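Local coordinates for protein purine nucleoside phosphorylase (Schistosoma mansoni, PDB 5KO5) that probably catalyses the phosphate-dependent, reversible cleavage of purine nucleosides to free base and ribose 1-phosphate, and binds cytosine in its base pocket, at residues P27-I32 with V112-N117; N69-S74 with A82-L87; G76-V81 with E279-L284; L171-A176 with K236-S241. One frame throughout, in Å; residues are numbered along the deposited sequence.

Contact 1. Residues P27-I32 with V112-N117; sequences PDIGII and VLLITN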
loop_
_atom_site.group_PDB
_atom_site.type_symbol
_atom_site.label_atom_id
_atom_site.label_comp_id
_atom_site.label_asym_id
_atom_site.label_seq_id
_atom_site.Cartn_x
_atom_site.Cartn_y
_atom_site.Cartn_z
ATOM N N PRO A 27 -6.650 -1.074 -35.283
ATOM C CA PRO A 27 -7.462 -1.954 -34.437
ATOM C C PRO A 27 -8.575 -1.193 -33.732
ATOM O O PRO A 27 -8.413 -0.036 -33.334
ATOM C CB PRO A 27 -6.446 -2.479 -33.416
ATOM C CG PRO A 27 -5.476 -1.332 -33.272
ATOM C CD PRO A 27 -5.382 -0.687 -34.637
ATOM N N ASP A 28 -9.714 -1.870 -33.570
ATOM C CA ASP A 28 -10.836 -1.359 -32.792
ATOM C C ASP A 28 -10.905 -1.971 -31.402
ATOM O O ASP A 28 -11.558 -1.405 -30.514
ATOM C CB ASP A 28 -12.164 -1.659 -33.509
ATOM C CG ASP A 28 -12.285 -0.960 -34.854
ATOM O OD1 ASP A 28 -11.766 0.165 -35.009
ATOM O OD2 ASP A 28 -12.914 -1.543 -35.761
ATOM N N ILE A 29 -10.251 -3.109 -31.202
ATOM C CA ILE A 29 -10.351 -3.896 -29.983
ATOM C C ILE A 29 -8.944 -4.255 -29.537
ATOM O O ILE A 29 -8.088 -4.597 -30.359
ATOM C CB ILE A 29 -11.174 -5.177 -30.254
ATOM C CG1 ILE A 29 -12.606 -4.806 -30.629
ATOM C CG2 ILE A 29 -11.164 -6.092 -29.056
ATOM C CD1 ILE A 29 -13.294 -5.850 -31.491
ATOM N N GLY A 30 -8.699 -4.163 -28.235
ATOM C CA GLY A 30 -7.450 -4.596 -27.643
ATOM C C GLY A 30 -7.693 -5.816 -26.779
ATOM O O GLY A 30 -8.782 -5.996 -26.228
ATOM N N ILE A 31 -6.687 -6.683 -26.683
ATOM C CA ILE A 31 -6.798 -7.868 -25.833
ATOM C C ILE A 31 -5.524 -8.050 -25.013
ATOM O O ILE A 31 -4.405 -7.856 -25.501
ATOM C CB ILE A 31 -7.213 -9.158 -26.586
ATOM C CG1 ILE A 31 -6.117 -9.652 -27.508
ATOM C CG2 ILE A 31 -8.489 -8.954 -27.407
ATOM C CD1 ILE A 31 -6.455 -10.981 -28.180
ATOM N N ILE A 32 -5.704 -8.426 -23.752
ATOM C CA ILE A 32 -4.610 -8.776 -22.856
ATOM C C ILE A 32 -5.024 -10.081 -22.199
ATOM O O ILE A 32 -6.118 -10.173 -21.635
ATOM C CB ILE A 32 -4.364 -7.675 -21.807
ATOM C CG1 ILE A 32 -3.941 -6.363 -22.482
ATOM C CG2 ILE A 32 -3.332 -8.113 -20.783
ATOM C CD1 ILE A 32 -3.866 -5.168 -21.533
ATOM N N VAL A 112 -12.502 -0.852 -27.147
ATOM C CA VAL A 112 -12.872 -1.887 -26.190
ATOM C C VAL A 112 -11.632 -2.715 -25.899
ATOM O O VAL A 112 -10.938 -3.138 -26.832
ATOM C CB VAL A 112 -13.981 -2.791 -26.754
ATOM C CG1 VAL A 112 -14.245 -3.969 -25.817
ATOM C CG2 VAL A 112 -15.254 -1.983 -26.992
ATOM N N LEU A 113 -11.360 -2.937 -24.613
ATOM C CA LEU A 113 -10.252 -3.764 -24.152
ATOM C C LEU A 113 -10.828 -4.997 -23.466
ATOM O O LEU A 113 -11.630 -4.871 -22.533
ATOM C CB LEU A 113 -9.378 -2.967 -23.186
ATOM C CG LEU A 113 -8.231 -3.719 -22.506
ATOM C CD1 LEU A 113 -7.278 -4.345 -23.532
ATOM C CD2 LEU A 113 -7.493 -2.751 -21.597
ATOM N N LEU A 114 -10.428 -6.178 -23.937
ATOM C CA LEU A 114 -10.841 -7.456 -23.366
ATOM C C LEU A 114 -9.663 -8.033 -22.597
ATOM O O LEU A 114 -8.558 -8.117 -23.140
ATOM C CB LEU A 114 -11.230 -8.440 -24.476
ATOM C CG LEU A 114 -12.285 -7.954 -25.476
ATOM C CD1 LEU A 114 -12.573 -9.021 -26.537
ATOM C CD2 LEU A 114 -13.576 -7.519 -24.765
ATOM N N ILE A 115 -9.896 -8.439 -21.344
ATOM C CA ILE A 115 -8.828 -8.899 -20.461
ATOM C C ILE A 115 -9.230 -10.221 -19.822
ATOM O O ILE A 115 -10.364 -10.377 -19.360
ATOM C CB ILE A 115 -8.557 -7.866 -19.349
ATOM C CG1 ILE A 115 -8.303 -6.476 -19.931
ATOM C CG2 ILE A 115 -7.370 -8.310 -18.492
ATOM C CD1 ILE A 115 -8.161 -5.392 -18.864
ATOM N N THR A 116 -8.295 -11.169 -19.767
ATOM C CA THR A 116 -8.481 -12.366 -18.958
ATOM C C THR A 116 -7.345 -12.474 -17.949
ATOM O O THR A 116 -6.266 -11.907 -18.134
ATOM C CB THR A 116 -8.555 -13.654 -19.802
ATOM O OG1 THR A 116 -7.336 -13.818 -20.546
ATOM C CG2 THR A 116 -9.739 -13.605 -20.763
ATOM N N ASN A 117 -7.608 -13.195 -16.860
ATOM C CA ASN A 117 -6.591 -13.435 -15.850
ATOM C C ASN A 117 -6.902 -14.751 -15.148
ATOM O O ASN A 117 -7.991 -15.311 -15.292
ATOM C CB ASN A 117 -6.472 -12.263 -14.855
ATOM C CG ASN A 117 -7.726 -12.051 -14.019
ATOM O OD1 ASN A 117 -8.169 -12.941 -13.292
ATOM N ND2 ASN A 117 -8.288 -10.850 -14.097
#
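L113 lays its CD1 methyl over one face of the flat peptide group that joins G30 to I31. CD1 sits 3.6 Å from G30 C, almost straight above it. The oxygen of the same group, G30 O, accepts L114 N at 2.8 Å, with the donor tilted 25° from the carbonyl plane. G30 has no side chain, which leaves the leucine methyl close to the bare backbone. I32 flanks this spot, with its CG1 4.0 Å from L113 CD1.

The two strands run parallel and in register from I29-V112 to I32-I115. Three more backbone hydrogen bonds hold them: G30 N to V112 O, I32 N to L114 O, and T116 N to I32 O at 3.0 Å. CA-H...O contacts fill in between, such as I31 CA to L114 O at 3.2 Å.

L114 lies on the face shared with I29 and I31. Its CD1 meets I29 CG2 at 4.1 Å, and its CB meets I31 CG2 at 4.0 Å. The leucine slants across both isoleucines. Helix 259-283 covers L114, while helix 224-232 covers L113 and I115 on the other face. The T116 hydroxyl bonds to G34 N.

Strand 29-32 is flanked on its other side by strand 78-84. The chain passes from 78-84 through helix 95-108 to 112-121, a beta-alpha-beta crossover that skips one strand. This is the buried parallel core of the alpha/beta fold of the phosphorylase superfamily.

Contact 2. Residues N69-S74 with A82-L87; sequences NLVLGS and AMQGRL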
loop_
_atom_site.group_PDB
_atom_site.type_symbol
_atom_site.label_atom_id
_atom_site.label_comp_id
_atom_site.label_asym_id
_atom_site.label_seq_id
_atom_site.Cartn_x
_atom_site.Cartn_y
_atom_site.Cartn_z
ATOM N N ASN A 69 5.598 -9.188 -27.385
ATOM C CA ASN A 69 5.228 -8.770 -28.729
ATOM C C ASN A 69 3.855 -8.122 -28.703
ATOM O O ASN A 69 2.983 -8.527 -27.930
ATOM C CB ASN A 69 5.098 -9.967 -29.677
ATOM C CG ASN A 69 6.405 -10.680 -29.918
ATOM O OD1 ASN A 69 7.444 -10.051 -30.143
ATOM N ND2 ASN A 69 6.362 -12.003 -29.893
ATOM N N LEU A 70 3.676 -7.113 -29.548
ATOM C CA LEU A 70 2.354 -6.634 -29.922
ATOM C C LEU A 70 1.953 -7.352 -31.203
ATOM O O LEU A 70 2.728 -7.389 -32.162
ATOM C CB LEU A 70 2.415 -5.131 -30.182
ATOM C CG LEU A 70 1.232 -4.270 -29.756
ATOM C CD1 LEU A 70 0.996 -4.381 -28.252
ATOM C CD2 LEU A 70 1.492 -2.823 -30.153
ATOM N N VAL A 71 0.757 -7.934 -31.218
ATOM C CA VAL A 71 0.272 -8.695 -32.366
ATOM C C VAL A 71 -1.002 -8.035 -32.875
ATOM O O VAL A 71 -1.966 -7.866 -32.117
ATOM C CB VAL A 71 0.031 -10.170 -32.007
ATOM C CG1 VAL A 71 -0.370 -10.964 -33.246
ATOM C CG2 VAL A 71 1.274 -10.769 -31.351
ATOM N N LEU A 72 -1.007 -7.654 -34.151
ATOM C CA LEU A 72 -2.157 -7.015 -34.770
ATOM C C LEU A 72 -2.666 -7.871 -35.917
ATOM O O LEU A 72 -1.888 -8.520 -36.624
ATOM C CB LEU A 72 -1.807 -5.623 -35.314
ATOM C CG LEU A 72 -1.422 -4.593 -34.250
ATOM C CD1 LEU A 72 0.086 -4.511 -34.089
ATOM C CD2 LEU A 72 -2.014 -3.236 -34.583
ATOM N N GLY A 73 -3.982 -7.853 -36.106
ATOM C CA GLY A 73 -4.585 -8.601 -37.199
ATOM C C GLY A 73 -6.086 -8.655 -37.043
ATOM O O GLY A 73 -6.689 -7.778 -36.422
ATOM N N SER A 74 -6.683 -9.702 -37.603
ATOM C CA SER A 74 -8.133 -9.843 -37.631
ATOM C C SER A 74 -8.557 -11.076 -36.848
ATOM O O SER A 74 -7.968 -12.151 -37.006
ATOM C CB SER A 74 -8.651 -9.942 -39.070
ATOM O OG SER A 74 -8.492 -8.710 -39.753
ATOM N N ALA A 82 -3.167 -7.182 -29.748
ATOM C CA ALA A 82 -2.993 -8.004 -28.556
ATOM C C ALA A 82 -1.626 -7.757 -27.937
ATOM O O ALA A 82 -0.633 -7.592 -28.652
ATOM C CB ALA A 82 -3.081 -9.490 -28.915
ATOM N N MET A 83 -1.566 -7.774 -26.605
ATOM C CA MET A 83 -0.285 -7.816 -25.906
ATOM C C MET A 83 0.075 -9.272 -25.652
ATOM O O MET A 83 -0.617 -9.967 -24.904
ATOM C CB MET A 83 -0.341 -7.039 -24.594
ATOM C CG MET A 83 -0.564 -5.562 -24.798
ATOM S SD MET A 83 -0.366 -4.575 -23.299
ATOM C CE MET A 83 1.420 -4.626 -23.084
ATOM N N GLN A 84 1.152 -9.738 -26.284
ATOM C CA GLN A 84 1.661 -11.085 -26.067
ATOM C C GLN A 84 2.838 -10.960 -25.105
ATOM O O GLN A 84 3.951 -10.619 -25.509
ATOM C CB GLN A 84 2.087 -11.707 -27.391
ATOM C CG GLN A 84 2.412 -13.173 -27.286
ATOM C CD GLN A 84 2.785 -13.751 -28.620
ATOM O OE1 GLN A 84 3.650 -13.221 -29.320
ATOM N NE2 GLN A 84 2.125 -14.838 -28.993
ATOM N N GLY A 85 2.587 -11.233 -23.831
ATOM C CA GLY A 85 3.571 -10.920 -22.817
ATOM C C GLY A 85 3.110 -9.739 -21.989
ATOM O O GLY A 85 3.496 -8.590 -22.222
ATOM N N ARG A 86 2.262 -10.034 -21.018
ATOM C CA ARG A 86 1.646 -9.026 -20.177
ATOM C C ARG A 86 2.670 -8.426 -19.213
ATOM O O ARG A 86 3.591 -9.101 -18.752
ATOM C CB ARG A 86 0.564 -9.725 -19.367
ATOM C CG ARG A 86 -0.302 -8.848 -18.562
ATOM C CD ARG A 86 -1.352 -9.719 -17.954
ATOM N NE ARG A 86 -2.478 -8.935 -17.490
ATOM C CZ ARG A 86 -3.659 -9.460 -17.213
ATOM N NH1 ARG A 86 -3.847 -10.767 -17.360
ATOM N NH2 ARG A 86 -4.638 -8.681 -16.795
ATOM N N LEU A 87 2.497 -7.148 -18.904
ATOM C CA LEU A 87 3.348 -6.469 -17.936
ATOM C C LEU A 87 2.643 -6.481 -16.587
ATOM O O LEU A 87 1.553 -5.918 -16.451
ATOM C CB LEU A 87 3.615 -5.035 -18.377
ATOM C CG LEU A 87 4.145 -4.881 -19.801
ATOM C CD1 LEU A 87 4.227 -3.402 -20.140
ATOM C CD2 LEU A 87 5.494 -5.545 -19.931
#
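The first torsions of N69 and Q84 bring their amides together across the strands. N69 CG stands beside its backbone N (chi1 -66°). Q84 CG is anti to its backbone N (chi1 -171°), and the chain runs extended beyond it. The two side chains lie side by side and point the same way. They sit at the open end of a beta hairpin made by strands 69-75 and 78-84.

The pairing is antiparallel. N69 with Q84 and V71 with A82 are hydrogen-bonded pairs, each joined by two backbone bonds. Q84 N to N69 O and A82 N to V71 O are both 2.7 Å. L70 with M83, between them, is a non-hydrogen-bonded pair.

L70 and M83 share one face of the sheet. L70 CD1 touches M83 CG at 4.0 Å and also A82 O at 3.6 Å. M83 continues onto P101 and M105 of helix 95-108. V71, A82, N69 and Q84 occupy the other face. There V71 CG2 lies 4.1 Å from Q84 CB. Strand 47-51 flanks strand 69-75 on its far side.

The two side-chain amide planes are 56° apart. N69 ND2 still gives Q84 OE1 a nearly straight hydrogen bond of 3.0 Å, with the oxygen lying in the asparagine amide plane.

Contact 3. Residues G76-V81 with E279-L284; sequences GGRKIV and EIITRL
R78 leans from its strand onto the end of helix 259-283, and its side chain slants across I281. The aliphatic part does the touching. R78 CB meets I281 CG2 at 3.8 Å, and R78 CG lies 3.5 Å from I281 O. The chain then bends twice, at chi2 (-61°), which places CD, and at chi3 (-49°), which places NE.

R78 crosses L284 at about a right angle. R78 NH1 comes 3.9 Å from L284 CB. L284 O lies at the edge of the guanidinium, near its plane, 3.6 Å from NH1. A water sits in the guanidinium plane between NH1, L284 O and I281 O. Its 2.9 Å distance to I281 O suits a hydrogen bond. The other two approaches are unusually short, so the details of this bridge are doubtful.

Two apolar touches widen the contact. T282 CG2 rests on G76 CA at 3.5 Å, in the turn before the strand, where G76 and G77 both have positive phi. I80 CG2 faces I281 CG2 more loosely.

The helix end has its own bonds. E279 O accepts both T282 OG1 and R283 N, from the same face of its carbonyl plane. R283 NH1 makes a 3.2 Å salt bridge to the anti lone pair of E279 OE2, and E182 is a second partner for NH1.

R78 NH2 makes a salt bridge to D28, just before strand 29-32. The guanidinium therefore lies between a carboxylate and the carbonyl-rich C-terminal end of a helix. Both would be expected to stabilise its positive charge.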
loop_
_atom_site.group_PDB
_atom_site.type_symbol
_atom_site.label_atom_id
_atom_site.label_comp_id
_atom_site.label_asym_id
_atom_site.label_seq_id
_atom_site.Cartn_x
_atom_site.Cartn_y
_atom_site.Cartn_z
ATOM N N GLY A 76 -12.421 -12.833 -36.041
ATOM C CA GLY A 76 -13.870 -12.767 -36.176
ATOM C C GLY A 76 -14.360 -11.572 -36.959
ATOM O O GLY A 76 -15.417 -11.011 -36.645
ATOM N N GLY A 77 -13.607 -11.162 -37.976
ATOM C CA GLY A 77 -13.986 -10.031 -38.794
ATOM C C GLY A 77 -13.682 -8.671 -38.206
ATOM O O GLY A 77 -14.033 -7.658 -38.823
ATOM N N ARG A 78 -13.045 -8.609 -37.039
ATOM C CA ARG A 78 -12.715 -7.344 -36.403
ATOM C C ARG A 78 -11.203 -7.193 -36.304
ATOM O O ARG A 78 -10.471 -8.176 -36.165
ATOM C CB ARG A 78 -13.333 -7.256 -35.003
ATOM C CG ARG A 78 -14.840 -7.490 -34.969
ATOM C CD ARG A 78 -15.603 -6.451 -35.794
ATOM N NE ARG A 78 -15.196 -5.081 -35.480
ATOM C CZ ARG A 78 -15.727 -4.337 -34.513
ATOM N NH1 ARG A 78 -16.695 -4.820 -33.744
ATOM N NH2 ARG A 78 -15.286 -3.102 -34.312
ATOM N N LYS A 79 -10.739 -5.948 -36.369
ATOM C CA LYS A 79 -9.315 -5.656 -36.287
ATOM C C LYS A 79 -8.935 -5.481 -34.824
ATOM O O LYS A 79 -9.587 -4.731 -34.091
ATOM C CB LYS A 79 -8.997 -4.388 -37.078
ATOM C CG LYS A 79 -9.340 -4.514 -38.557
ATOM C CD LYS A 79 -9.232 -3.184 -39.284
ATOM C CE LYS A 79 -9.681 -3.316 -40.737
ATOM N NZ LYS A 79 -9.668 -2.009 -41.451
ATOM N N ILE A 80 -7.906 -6.208 -34.387
ATOM C CA ILE A 80 -7.544 -6.233 -32.978
ATOM C C ILE A 80 -6.046 -6.008 -32.820
ATOM O O ILE A 80 -5.261 -6.155 -33.759
ATOM C CB ILE A 80 -7.982 -7.539 -32.270
ATOM C CG1 ILE A 80 -7.077 -8.704 -32.664
ATOM C CG2 ILE A 80 -9.447 -7.869 -32.565
ATOM C CD1 ILE A 80 -6.165 -9.133 -31.545
ATOM N N VAL A 81 -5.663 -5.635 -31.600
ATOM C CA VAL A 81 -4.266 -5.561 -31.187
ATOM C C VAL A 81 -4.144 -6.285 -29.855
ATOM O O VAL A 81 -4.940 -6.048 -28.943
ATOM C CB VAL A 81 -3.761 -4.105 -31.083
ATOM C CG1 VAL A 81 -4.684 -3.247 -30.212
ATOM C CG2 VAL A 81 -2.338 -4.067 -30.551
ATOM N N GLU A 279 -16.083 -15.365 -30.111
ATOM C CA GLU A 279 -17.481 -15.027 -30.362
ATOM C C GLU A 279 -17.837 -13.658 -29.791
ATOM O O GLU A 279 -18.593 -12.903 -30.412
ATOM C CB GLU A 279 -18.405 -16.119 -29.819
ATOM C CG GLU A 279 -19.894 -15.864 -30.074
ATOM C CD GLU A 279 -20.294 -15.987 -31.534
ATOM O OE1 GLU A 279 -19.454 -16.390 -32.367
ATOM O OE2 GLU A 279 -21.463 -15.672 -31.847
ATOM N N ILE A 280 -17.307 -13.316 -28.613
ATOM C CA ILE A 280 -17.516 -11.970 -28.079
ATOM C C ILE A 280 -17.036 -10.929 -29.082
ATOM O O ILE A 280 -17.739 -9.958 -29.384
ATOM C CB ILE A 280 -16.833 -11.809 -26.709
ATOM C CG1 ILE A 280 -17.544 -12.655 -25.648
ATOM C CG2 ILE A 280 -16.808 -10.330 -26.298
ATOM C CD1 ILE A 280 -16.760 -12.794 -24.348
ATOM N N ILE A 281 -15.838 -11.139 -29.637
ATOM C CA ILE A 281 -15.280 -10.209 -30.617
ATOM C C ILE A 281 -16.200 -10.070 -31.830
ATOM O O ILE A 281 -16.513 -8.955 -32.267
ATOM C CB ILE A 281 -13.849 -10.631 -31.002
ATOM C CG1 ILE A 281 -12.907 -10.437 -29.812
ATOM C CG2 ILE A 281 -13.357 -9.843 -32.211
ATOM C CD1 ILE A 281 -11.533 -11.065 -29.994
ATOM N N THR A 282 -16.658 -11.199 -32.387
ATOM C CA THR A 282 -17.536 -11.132 -33.557
ATOM C C THR A 282 -18.853 -10.437 -33.244
ATOM O O THR A 282 -19.469 -9.843 -34.138
ATOM C CB THR A 282 -17.832 -12.527 -34.116
ATOM O OG1 THR A 282 -18.830 -13.165 -33.310
ATOM C CG2 THR A 282 -16.596 -13.379 -34.138
ATOM N N ARG A 283 -19.302 -10.499 -31.991
ATOM C CA ARG A 283 -20.609 -9.977 -31.611
ATOM C C ARG A 283 -20.564 -8.546 -31.083
ATOM O O ARG A 283 -21.624 -7.939 -30.893
ATOM C CB ARG A 283 -21.265 -10.904 -30.581
ATOM C CG ARG A 283 -21.548 -12.310 -31.111
ATOM C CD ARG A 283 -22.937 -12.415 -31.721
ATOM N NE ARG A 283 -23.975 -12.301 -30.703
ATOM C CZ ARG A 283 -24.429 -13.321 -29.984
ATOM N NH1 ARG A 283 -23.936 -14.539 -30.174
ATOM N NH2 ARG A 283 -25.372 -13.125 -29.076
ATOM N N LEU A 284 -19.375 -7.998 -30.847
ATOM C CA LEU A 284 -19.261 -6.634 -30.360
ATOM C C LEU A 284 -19.949 -5.661 -31.313
ATOM O O LEU A 284 -19.947 -5.873 -32.532
ATOM C CB LEU A 284 -17.789 -6.251 -30.232
ATOM C CG LEU A 284 -17.149 -6.909 -29.020
ATOM C CD1 LEU A 284 -15.677 -6.574 -28.904
ATOM C CD2 LEU A 284 -17.907 -6.498 -27.781
HETATM O O HOH W 1 -18.026 -6.951 -33.741
#

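Contact 4. Residues L171-A176 with K236-S241; sequences LLQQLA and KVLAVS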
loop_
_atom_site.group_PDB
_atom_site.type_symbol
_atom_site.label_atom_id
_atom_site.label_comp_id
_atom_site.label_asym_id
_atom_site.label_seq_id
_atom_site.Cartn_x
_atom_site.Cartn_y
_atom_site.Cartn_z
ATOM N N LEU A 171 -22.959 -3.702 -20.473
ATOM C CA LEU A 171 -23.403 -4.348 -21.704
ATOM C C LEU A 171 -22.435 -5.438 -22.140
ATOM O O LEU A 171 -22.854 -6.478 -22.658
ATOM C CB LEU A 171 -23.581 -3.311 -22.808
ATOM C CG LEU A 171 -24.772 -2.371 -22.629
ATOM C CD1 LEU A 171 -24.869 -1.396 -23.795
ATOM C CD2 LEU A 171 -26.058 -3.164 -22.474
ATOM N N LEU A 172 -21.136 -5.223 -21.943
ATOM C CA LEU A 172 -20.174 -6.250 -22.322
ATOM C C LEU A 172 -20.294 -7.478 -21.430
ATOM O O LEU A 172 -20.154 -8.613 -21.905
ATOM C CB LEU A 172 -18.755 -5.689 -22.277
ATOM C CG LEU A 172 -18.384 -4.594 -23.271
ATOM C CD1 LEU A 172 -16.919 -4.205 -23.101
ATOM C CD2 LEU A 172 -18.650 -5.044 -24.681
ATOM N N GLN A 173 -20.520 -7.274 -20.127
ATOM C CA GLN A 173 -20.778 -8.406 -19.241
ATOM C C GLN A 173 -22.019 -9.168 -19.691
ATOM O O GLN A 173 -22.026 -10.403 -19.709
ATOM C CB GLN A 173 -20.968 -7.922 -17.804
ATOM C CG GLN A 173 -19.727 -7.339 -17.146
ATOM C CD GLN A 173 -20.045 -6.751 -15.787
ATOM O OE1 GLN A 173 -20.610 -7.424 -14.922
ATOM N NE2 GLN A 173 -19.705 -5.483 -15.594
ATOM N N GLN A 174 -23.072 -8.440 -20.077
ATOM C CA GLN A 174 -24.303 -9.090 -20.512
ATOM C C GLN A 174 -24.085 -9.887 -21.793
ATOM O O GLN A 174 -24.606 -11.000 -21.929
ATOM C CB GLN A 174 -25.396 -8.042 -20.696
ATOM C CG GLN A 174 -25.809 -7.364 -19.400
ATOM C CD GLN A 174 -26.748 -6.189 -19.612
ATOM O OE1 GLN A 174 -27.308 -6.010 -20.694
ATOM N NE2 GLN A 174 -26.921 -5.379 -18.575
ATOM N N LEU A 175 -23.307 -9.342 -22.735
ATOM C CA LEU A 175 -23.012 -10.071 -23.966
ATOM C C LEU A 175 -22.204 -11.333 -23.683
ATOM O O LEU A 175 -22.485 -12.397 -24.249
ATOM C CB LEU A 175 -22.286 -9.164 -24.962
ATOM C CG LEU A 175 -21.780 -9.797 -26.263
ATOM C CD1 LEU A 175 -22.917 -10.434 -27.063
ATOM C CD2 LEU A 175 -21.043 -8.769 -27.102
ATOM N N ALA A 176 -21.189 -11.234 -22.820
ATOM C CA ALA A 176 -20.398 -12.411 -22.473
ATOM C C ALA A 176 -21.273 -13.505 -21.874
ATOM O O ALA A 176 -21.156 -14.681 -22.249
ATOM C CB ALA A 176 -19.264 -12.029 -21.518
ATOM N N LYS A 236 -13.669 1.093 -23.044
ATOM C CA LYS A 236 -14.541 0.194 -22.297
ATOM C C LYS A 236 -13.820 -1.126 -22.061
ATOM O O LYS A 236 -12.990 -1.545 -22.867
ATOM C CB LYS A 236 -15.832 -0.053 -23.086
ATOM C CG LYS A 236 -16.675 1.193 -23.289
ATOM C CD LYS A 236 -17.966 0.841 -24.025
ATOM C CE LYS A 236 -18.808 2.071 -24.291
ATOM N NZ LYS A 236 -18.121 3.008 -25.220
ATOM N N VAL A 237 -14.149 -1.789 -20.955
ATOM C CA VAL A 237 -13.416 -2.974 -20.525
ATOM C C VAL A 237 -14.375 -4.114 -20.216
ATOM O O VAL A 237 -15.413 -3.907 -19.578
ATOM C CB VAL A 237 -12.556 -2.689 -19.275
ATOM C CG1 VAL A 237 -11.919 -3.983 -18.769
ATOM C CG2 VAL A 237 -11.487 -1.665 -19.578
ATOM N N LEU A 238 -14.009 -5.319 -20.660
ATOM C CA LEU A 238 -14.561 -6.573 -20.163
ATOM C C LEU A 238 -13.391 -7.348 -19.577
ATOM O O LEU A 238 -12.386 -7.551 -20.264
ATOM C CB LEU A 238 -15.160 -7.401 -21.302
ATOM C CG LEU A 238 -15.587 -8.807 -20.877
ATOM C CD1 LEU A 238 -16.783 -8.758 -19.925
ATOM C CD2 LEU A 238 -15.908 -9.656 -22.094
ATOM N N ALA A 239 -13.503 -7.754 -18.312
ATOM C CA ALA A 239 -12.442 -8.492 -17.643
ATOM C C ALA A 239 -13.034 -9.767 -17.075
ATOM O O ALA A 239 -14.059 -9.719 -16.390
ATOM C CB ALA A 239 -11.832 -7.659 -16.513
ATOM N N VAL A 240 -12.393 -10.904 -17.358
ATOM C CA VAL A 240 -12.894 -12.212 -16.951
ATOM C C VAL A 240 -11.786 -12.948 -16.215
ATOM O O VAL A 240 -10.676 -13.083 -16.740
ATOM C CB VAL A 240 -13.362 -13.029 -18.169
ATOM C CG1 VAL A 240 -13.823 -14.420 -17.732
ATOM C CG2 VAL A 240 -14.467 -12.280 -18.898
ATOM N N SER A 241 -12.080 -13.415 -15.004
ATOM C CA SER A 241 -11.146 -14.240 -14.247
ATOM C C SER A 241 -11.480 -15.712 -14.431
ATOM O O SER A 241 -12.645 -16.108 -14.359
ATOM C CB SER A 241 -11.233 -13.946 -12.750
ATOM O OG SER A 241 -10.658 -12.693 -12.439
#
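L172 and L238 make the main apolar contact between helix 170-182 and strand 236-246. L172 CD1 lies 4.1 Å from L238 CB, and the two CB atoms are equally close. L238 CG is anti to the backbone N (chi1 172°), and from this branch point CD1 and CD2 reach the helix. The two branches divide the work. CD2 reaches up the helix to A176 CB, at 4.2 Å, one turn beyond L172. CD1 touches Q173 CG at 4.3 Å. At the start of the strand, L172 CD1 also meets K236 CB.

A second group of contacts sets methyls against backbone. L172 CD1 sits 3.8 Å from V237 O. In return, L238 CD1 lies 3.9 Å from L172 O. The carbonyl oxygen L172 O is already used within the helix, where it accepts A176 N.

No hydrogen bond joins the two segments. The contact is plain hydrophobic packing of a helix on a sheet. The segment axes come within 8.3 Å at an angle of 43°.

Other elements close the surroundings. Strand 112-121 adjoins strand 236-246, bringing V112 against L172 and L114 against L238. Strand 131-139 pairs with 236-246 on its other side. Helix 170-182 also packs against helix 259-283: I280 touches both A176 and L238, and W276 donates NE1 to A176 O.

In the fold
All four contacts reach one mixed sheet. Contact 1 is central, with its centre about 10 Å from those of each of the others. Its strand 29-32 pairs with strand 78-84, shared by contacts 2 and 3. Its strand 112-121 pairs with 236-246 of contact 4. Contacts 3 and 4 touch at several points, closest at L284 CD2 to L172 CD2, 3.5 Å. Contacts 2 and 4 do not touch; their nearest atoms are about 7 Å apart. The bound cytosine lies about 12 Å from the T116 side chain. Strand 112-121 carries L118, A119 and G120 into that pocket, and strand 236-246 carries N245. N117 OD1 and S241 OG, 2.6 Å apart, probably bond between these two strands.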